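Local coordinates for protein peptidoglycan D,D-transpeptidase FtsI (PDB 6SYN) that probably catalyses the peptide cross-linking of septal peptidoglycan as a class B penicillin-binding protein, and is seen here with a bound ring-opened penicillin, at residues A[328-333]-A[364-369]; A[245-250]-A[340-345]; A[334-339]-A[369-374]. All coordinates share one frame; numbering follows the deposited sequence.

Contact 1: residues A[328-333]-A[364-369]; sequences FGFGKA and YGLMVT. With CB9 ((2R,4S)-2-[(1R)-1-{[(2S)-2-carboxy-2-phenylacetyl]amino}-2-oxoethyl]-5,5-dimethyl-1,3-thiazolidine-4-carboxylic acid), chain D.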
# COMPACT_ATOMS: atom_id res chain seq x y z
N PHE A 328 2.51 9.94 -16.67
CA PHE A 328 1.61 9.52 -15.56
C PHE A 328 2.42 9.20 -14.30
O PHE A 328 1.81 9.03 -13.23
CB PHE A 328 0.71 8.36 -15.99
CG PHE A 328 -0.61 8.82 -16.56
CD1 PHE A 328 -0.76 9.07 -17.92
CD2 PHE A 328 -1.70 9.03 -15.73
CE1 PHE A 328 -1.98 9.50 -18.43
CE2 PHE A 328 -2.92 9.45 -16.24
CZ PHE A 328 -3.06 9.68 -17.59
N GLY A 329 3.75 9.10 -14.42
CA GLY A 329 4.69 9.09 -13.28
C GLY A 329 5.32 7.73 -13.02
O GLY A 329 5.95 7.59 -11.97
N PHE A 330 5.17 6.76 -13.92
CA PHE A 330 5.97 5.51 -13.89
C PHE A 330 7.44 5.89 -14.10
O PHE A 330 7.72 6.84 -14.88
CB PHE A 330 5.44 4.47 -14.88
CG PHE A 330 4.24 3.66 -14.42
CD1 PHE A 330 3.77 3.72 -13.11
CD2 PHE A 330 3.60 2.80 -15.29
CE1 PHE A 330 2.68 2.97 -12.70
CE2 PHE A 330 2.52 2.04 -14.88
CZ PHE A 330 2.06 2.12 -13.59
N GLY A 331 8.35 5.22 -13.38
CA GLY A 331 9.81 5.45 -13.44
C GLY A 331 10.24 6.71 -12.72
O GLY A 331 11.37 7.17 -12.95
N LYS A 332 9.39 7.26 -11.85
CA LYS A 332 9.64 8.56 -11.19
C LYS A 332 9.43 8.43 -9.69
O LYS A 332 8.44 7.80 -9.28
CB LYS A 332 8.69 9.62 -11.76
CG LYS A 332 9.02 10.13 -13.16
CD LYS A 332 7.98 11.09 -13.67
CE LYS A 332 8.20 11.51 -15.10
NZ LYS A 332 7.14 12.43 -15.57
N ALA A 333 10.32 9.05 -8.90
CA ALA A 333 10.25 9.05 -7.42
C ALA A 333 8.91 9.64 -6.99
O ALA A 333 8.37 10.50 -7.70
CB ALA A 333 11.42 9.82 -6.84
N TYR A 364 3.63 -5.51 -18.91
CA TYR A 364 4.89 -6.28 -18.68
C TYR A 364 6.07 -5.48 -19.26
O TYR A 364 5.89 -4.84 -20.32
CB TYR A 364 4.77 -7.69 -19.26
CG TYR A 364 3.73 -8.54 -18.58
CD1 TYR A 364 3.91 -8.98 -17.28
CD2 TYR A 364 2.55 -8.90 -19.23
CE1 TYR A 364 2.95 -9.75 -16.64
CE2 TYR A 364 1.59 -9.67 -18.60
CZ TYR A 364 1.79 -10.10 -17.30
OH TYR A 364 0.85 -10.87 -16.68
N GLY A 365 7.22 -5.48 -18.57
CA GLY A 365 8.45 -4.78 -18.99
C GLY A 365 8.81 -3.58 -18.11
O GLY A 365 9.76 -2.84 -18.47
N LEU A 366 8.11 -3.40 -16.99
CA LEU A 366 8.34 -2.30 -16.01
C LEU A 366 7.85 -2.74 -14.64
O LEU A 366 6.93 -3.57 -14.57
CB LEU A 366 7.64 -1.01 -16.46
CG LEU A 366 6.11 -0.95 -16.33
CD1 LEU A 366 5.60 0.42 -16.72
CD2 LEU A 366 5.42 -2.02 -17.17
N MET A 367 8.43 -2.18 -13.58
CA MET A 367 8.10 -2.52 -12.18
C MET A 367 7.82 -1.22 -11.42
O MET A 367 8.63 -0.28 -11.53
CB MET A 367 9.24 -3.32 -11.55
CG MET A 367 9.59 -4.55 -12.37
SD MET A 367 10.30 -5.90 -11.40
CE MET A 367 9.42 -7.30 -12.10
N VAL A 368 6.69 -1.17 -10.73
CA VAL A 368 6.10 0.07 -10.13
C VAL A 368 5.68 -0.27 -8.70
O VAL A 368 5.31 -1.44 -8.46
CB VAL A 368 4.91 0.57 -10.97
CG1 VAL A 368 5.25 0.63 -12.46
CG2 VAL A 368 3.67 -0.28 -10.75
N THR A 369 5.74 0.71 -7.79
CA THR A 369 5.20 0.57 -6.41
C THR A 369 3.68 0.70 -6.50
O THR A 369 3.16 1.31 -7.43
CB THR A 369 5.82 1.55 -5.42
OG1 THR A 369 5.43 2.88 -5.77
CG2 THR A 369 7.33 1.46 -5.36
C CB9 D . -4.19 -8.28 -17.65
N CB9 D . -3.94 -10.74 -18.07
O CB9 D . -3.87 -8.35 -16.49
CA CB9 D . -4.50 -9.47 -18.55
CB CB9 D . -6.02 -9.52 -18.86
CAA CB9 D . -9.04 -11.17 -17.67
CAB CB9 D . -7.18 -12.44 -16.60
OAD CB9 D . -8.28 -9.99 -14.70
OAE CB9 D . -0.96 -14.24 -19.14
OAF CB9 D . -2.33 -10.73 -19.63
OAG CB9 D . -8.36 -8.16 -15.84
OAH CB9 D . -0.61 -12.42 -18.09
CAJ CB9 D . -5.05 -15.50 -16.11
CAK CB9 D . -5.36 -15.42 -17.45
CAL CB9 D . -4.02 -14.74 -15.60
CAM CB9 D . -4.65 -14.57 -18.28
CAN CB9 D . -3.30 -13.88 -16.43
NAP CB9 D . -6.86 -8.94 -17.80
SAQ CB9 D . -6.63 -11.23 -19.00
CAR CB9 D . -7.98 -9.29 -15.65
CAS CB9 D . -1.34 -13.21 -18.63
CAT CB9 D . -3.02 -11.35 -18.82
CAU CB9 D . -3.63 -13.76 -17.78
CAX CB9 D . -7.03 -9.89 -16.70
CAY CB9 D . -2.84 -12.88 -18.73
CAZ CB9 D . -7.55 -11.19 -17.39
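The F330 ring lies against two branched side chains, V368 and L366. V368 sits over one ring face. Its CG1 is 3.4 Å above the plane of the F330 ring, close to the centre and 11° off the ring normal, which makes a CH-pi contact. The V368 CG1 branch is anti to the carbonyl carbon (chi1 -49°), and this points the methyl at the ring. The L366 side chain runs at about a right angle to that of F330, and its CD1 lies 3.4 Å from F330 CD2. M257, Y325 and V376 also touch F330, so the ring is buried among helices of the transpeptidase domain. F330 sits early in a type II turn from G329 to K332. G329 follows helix 319-327 with positive phi, in a Schellman motif, and G331 has the positive phi that this turn favours. In 364-369, backbone bonds join M367 to L345 and V368 to F248. The N-terminal end of this segment reaches the penicillin site. There Y364 OH donates to a carboxylate oxygen of the ligand, OAH, at 2.6 Å. OAH lies near the plane of the Y364 ring, at its edge.

Contact 2: residues A[245-250]-A[340-345]; sequences TDIFEP and GESSGL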
# COMPACT_ATOMS: atom_id res chain seq x y z
N THR A 245 7.88 -0.20 -1.19
CA THR A 245 9.08 -1.07 -1.38
C THR A 245 8.80 -2.22 -2.35
O THR A 245 9.67 -2.49 -3.19
CB THR A 245 9.66 -1.56 -0.04
OG1 THR A 245 8.78 -2.54 0.51
CG2 THR A 245 9.88 -0.44 0.96
N ASP A 246 7.66 -2.91 -2.25
CA ASP A 246 7.27 -3.86 -3.31
C ASP A 246 7.25 -3.07 -4.62
O ASP A 246 6.53 -2.05 -4.69
CB ASP A 246 5.88 -4.49 -3.09
CG ASP A 246 5.84 -5.69 -2.16
OD1 ASP A 246 6.91 -6.29 -1.89
OD2 ASP A 246 4.72 -6.03 -1.73
N ILE A 247 8.03 -3.49 -5.62
CA ILE A 247 7.84 -3.00 -7.02
C ILE A 247 7.35 -4.20 -7.85
O ILE A 247 7.95 -5.28 -7.75
CB ILE A 247 9.09 -2.29 -7.60
CG1 ILE A 247 10.12 -3.24 -8.23
CG2 ILE A 247 9.71 -1.36 -6.57
CD1 ILE A 247 10.89 -4.09 -7.26
N PHE A 248 6.24 -4.01 -8.55
CA PHE A 248 5.50 -5.06 -9.30
C PHE A 248 5.29 -4.62 -10.74
O PHE A 248 5.15 -3.40 -10.99
CB PHE A 248 4.11 -5.31 -8.70
CG PHE A 248 4.08 -5.93 -7.33
CD1 PHE A 248 4.75 -7.12 -7.07
CD2 PHE A 248 3.35 -5.35 -6.31
CE1 PHE A 248 4.70 -7.70 -5.81
CE2 PHE A 248 3.30 -5.94 -5.05
CZ PHE A 248 3.97 -7.11 -4.81
N GLU A 249 5.22 -5.59 -11.65
CA GLU A 249 4.67 -5.39 -13.02
C GLU A 249 3.19 -5.01 -12.90
O GLU A 249 2.41 -5.73 -12.27
CB GLU A 249 4.97 -6.62 -13.88
CG GLU A 249 6.44 -6.74 -14.22
CD GLU A 249 6.77 -7.53 -15.47
OE1 GLU A 249 6.71 -8.77 -15.42
OE2 GLU A 249 7.09 -6.89 -16.50
N PRO A 250 2.77 -3.85 -13.44
CA PRO A 250 1.40 -3.35 -13.29
C PRO A 250 0.33 -4.17 -14.02
O PRO A 250 -0.82 -4.10 -13.62
CB PRO A 250 1.44 -1.92 -13.85
CG PRO A 250 2.62 -1.93 -14.79
CD PRO A 250 3.61 -2.90 -14.19
N GLY A 340 13.36 3.26 2.38
CA GLY A 340 13.25 2.20 1.35
C GLY A 340 12.31 2.58 0.21
O GLY A 340 11.99 1.69 -0.61
N GLU A 341 11.90 3.85 0.12
CA GLU A 341 10.94 4.33 -0.90
C GLU A 341 11.58 4.21 -2.29
O GLU A 341 12.54 4.95 -2.55
CB GLU A 341 10.52 5.77 -0.62
CG GLU A 341 9.45 6.27 -1.57
CD GLU A 341 8.83 7.59 -1.16
OE1 GLU A 341 8.11 8.19 -1.99
OE2 GLU A 341 9.06 8.01 -0.01
N SER A 342 11.05 3.31 -3.13
CA SER A 342 11.57 2.96 -4.47
C SER A 342 10.81 3.71 -5.58
O SER A 342 9.61 4.01 -5.40
CB SER A 342 11.51 1.48 -4.70
OG SER A 342 11.96 1.15 -6.01
N SER A 343 11.50 3.95 -6.70
CA SER A 343 10.96 4.54 -7.95
C SER A 343 10.82 3.44 -9.01
O SER A 343 10.54 3.79 -10.18
CB SER A 343 11.84 5.66 -8.44
OG SER A 343 13.00 5.15 -9.07
N GLY A 344 11.02 2.18 -8.63
CA GLY A 344 10.83 1.00 -9.49
C GLY A 344 11.79 0.98 -10.67
O GLY A 344 12.69 1.84 -10.71
N LEU A 345 11.58 0.03 -11.59
CA LEU A 345 12.38 -0.15 -12.84
C LEU A 345 11.52 0.26 -14.04
O LEU A 345 10.41 -0.29 -14.19
CB LEU A 345 12.84 -1.60 -12.98
CG LEU A 345 13.19 -2.33 -11.68
CD1 LEU A 345 13.40 -3.81 -11.95
CD2 LEU A 345 14.41 -1.71 -11.03
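I247 gives the most surface to this contact. It points at segment 340-345 and touches it through its CG2 methyl. That methyl is 3.4 Å from S342 OG and 3.9 Å from G344 CA, so it rests on the turn formed by S342 to G344. I247 CG1 lies between the backbone N and the carbonyl carbon (chi1 86°); this puts CG2 anti to the carbonyl carbon, facing the turn. The I247 side chain also packs on M367 of segment 364-369.

T245 comes next. Its CG2 methyl meets the backbone of G340, 3.4 Å from the carbonyl O. This is packing of a methyl on a peptide group. The T245 hydroxyl is used differently, as OG1 is hydrogen-bonded to R240. G340 has positive phi and no side chain, so its backbone can lie close to the threonine methyl.

The two segments are loops of the transpeptidase domain. Segment 245-250 follows the short helix 242-245 and runs toward S252 and K255. Both belong to the ligand pocket, and they fit the SxxK motif of penicillin-binding proteins. Segment 340-345 is part of the long loop between helices 319-327 and 354-360.

S342 is the third main contributor. Its CB is 3.8 Å from I247 CG2. OG is anti to the backbone N (chi1 177°) and leans forward along the chain. There it accepts from G344 N at 3.0 Å, with a nearly straight N-H...O angle of 163°, which makes an ST turn. The S342 backbone is hydrogen-bonded to I244, just before T245. At the start of the other segment, the carboxylate of D246 forms salt bridges with R240 and R242.

Contact 3: residues A[334-339]-A[369-374]; sequences TNLGLV and TPLQLA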
# COMPACT_ATOMS: atom_id res chain seq x y z
N THR A 334 8.37 9.14 -5.87
CA THR A 334 7.09 9.57 -5.26
C THR A 334 7.41 10.67 -4.23
O THR A 334 6.53 11.50 -3.96
CB THR A 334 6.31 8.32 -4.80
OG1 THR A 334 7.18 7.51 -4.01
CG2 THR A 334 5.80 7.50 -5.96
N ASN A 335 8.65 10.69 -3.73
CA ASN A 335 9.29 11.80 -2.96
C ASN A 335 8.60 12.04 -1.61
O ASN A 335 8.47 13.22 -1.23
CB ASN A 335 9.32 13.11 -3.76
CG ASN A 335 10.14 13.05 -5.03
OD1 ASN A 335 9.70 13.51 -6.07
ND2 ASN A 335 11.34 12.49 -4.95
N LEU A 336 8.21 10.99 -0.88
CA LEU A 336 7.50 11.13 0.42
C LEU A 336 8.49 11.12 1.59
O LEU A 336 8.04 11.41 2.71
CB LEU A 336 6.46 10.01 0.57
CG LEU A 336 5.20 10.20 -0.26
CD1 LEU A 336 4.23 9.06 -0.01
CD2 LEU A 336 4.54 11.54 0.04
N GLY A 337 9.76 10.79 1.34
CA GLY A 337 10.85 10.84 2.33
C GLY A 337 10.88 9.62 3.23
O GLY A 337 11.64 9.63 4.20
N LEU A 338 10.08 8.59 2.91
CA LEU A 338 9.96 7.36 3.72
C LEU A 338 11.13 6.43 3.39
O LEU A 338 11.67 6.55 2.26
CB LEU A 338 8.62 6.69 3.45
CG LEU A 338 7.39 7.51 3.86
CD1 LEU A 338 6.11 6.85 3.38
CD2 LEU A 338 7.36 7.72 5.37
N VAL A 339 11.51 5.56 4.33
CA VAL A 339 12.73 4.71 4.24
C VAL A 339 12.45 3.51 3.33
O VAL A 339 11.41 2.84 3.53
CB VAL A 339 13.24 4.25 5.62
CG1 VAL A 339 12.16 3.55 6.44
CG2 VAL A 339 14.47 3.36 5.49
N THR A 369 5.74 0.71 -7.79
CA THR A 369 5.20 0.57 -6.41
C THR A 369 3.68 0.70 -6.50
O THR A 369 3.16 1.31 -7.43
CB THR A 369 5.82 1.55 -5.42
OG1 THR A 369 5.43 2.88 -5.77
CG2 THR A 369 7.33 1.46 -5.36
N PRO A 370 2.92 0.07 -5.58
CA PRO A 370 1.49 0.36 -5.43
C PRO A 370 1.18 1.87 -5.33
O PRO A 370 0.23 2.31 -5.95
CB PRO A 370 1.14 -0.39 -4.14
CG PRO A 370 2.05 -1.60 -4.19
CD PRO A 370 3.36 -1.04 -4.72
N LEU A 371 2.01 2.61 -4.59
CA LEU A 371 1.88 4.09 -4.44
C LEU A 371 2.00 4.76 -5.81
O LEU A 371 1.22 5.71 -6.08
CB LEU A 371 2.94 4.61 -3.46
CG LEU A 371 2.92 6.13 -3.26
CD1 LEU A 371 1.56 6.61 -2.78
CD2 LEU A 371 4.02 6.57 -2.30
N GLN A 372 2.93 4.29 -6.65
CA GLN A 372 3.15 4.83 -8.02
C GLN A 372 1.88 4.63 -8.85
O GLN A 372 1.50 5.56 -9.58
CB GLN A 372 4.37 4.18 -8.68
CG GLN A 372 5.67 4.90 -8.37
CD GLN A 372 6.82 4.31 -9.15
OE1 GLN A 372 6.94 3.09 -9.27
NE2 GLN A 372 7.66 5.18 -9.69
N LEU A 373 1.24 3.46 -8.70
CA LEU A 373 0.01 3.07 -9.43
C LEU A 373 -1.18 3.93 -8.96
O LEU A 373 -2.03 4.27 -9.79
CB LEU A 373 -0.25 1.58 -9.21
CG LEU A 373 -1.41 0.98 -10.01
CD1 LEU A 373 -1.21 1.17 -11.50
CD2 LEU A 373 -1.59 -0.50 -9.69
N ALA A 374 -1.22 4.27 -7.66
CA ALA A 374 -2.28 5.11 -7.05
C ALA A 374 -2.21 6.51 -7.67
O ALA A 374 -3.27 7.08 -7.97
CB ALA A 374 -2.11 5.17 -5.56
O HOH W 1 7.20 4.70 -3.90
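L371 of helix 370-381 meets L336 tip to tip, with L336 CD1 3.4 Å from L371 CD2. This helix begins with a capping box made by T369 and Q372, and it packs on the central antiparallel sheet of the penicillin-binding fold through strands 204-211 and 471-478. T334 is the other main contributor from the loop. Its CG2 methyl lies 3.5 Å from Q372 CG, the two side chains meeting at about a right angle. T334 OG1 is 3.7 Å from L371 CD2, a plain packing contact. L371 extends with CG anti to the backbone N (chi1 178°), which carries its CD2 to the loop.

The next shell fixes these groups. E341 OE1 accepts from L336 N; it also lies next to T334 OG1, but modelled too close for that bond to be certain. A water donates to T334 OG1 at 2.8 Å and is 3.2 Å from T369 OG1, so it bridges the two segments. Q372 NE2 reaches K332 O, which holds the amide. In the capping box, Q372 N donates to T369 OG1 at 3.0 Å. T369 N donates in return to a lone pair of Q372 OE1 at 3.0 Å, lying in the plane of the side-chain carbonyl.

From the N terminus, the chain first passes 245-250, just before the pocket residue S252. Contact 2 closes the longest loop, with 89 residues between its segments. The chain then runs through 328-333, 334-339 and 340-345 in direct succession, so one continuous loop serves all three contacts. After helix 354-360 it returns through 364-369 into helix 370-381. Contacts 1 and 3 close loops of 30 and 29 residues and share T369. None of the three nests inside another; each crosses the other two. A probable bond from G365 N to E249 OE2 joins contacts 1 and 2. Together the contacts tie loop 328-345 to helix 370-381 and to segments 245-250 and 364-369, whose ends approach the penicillin site.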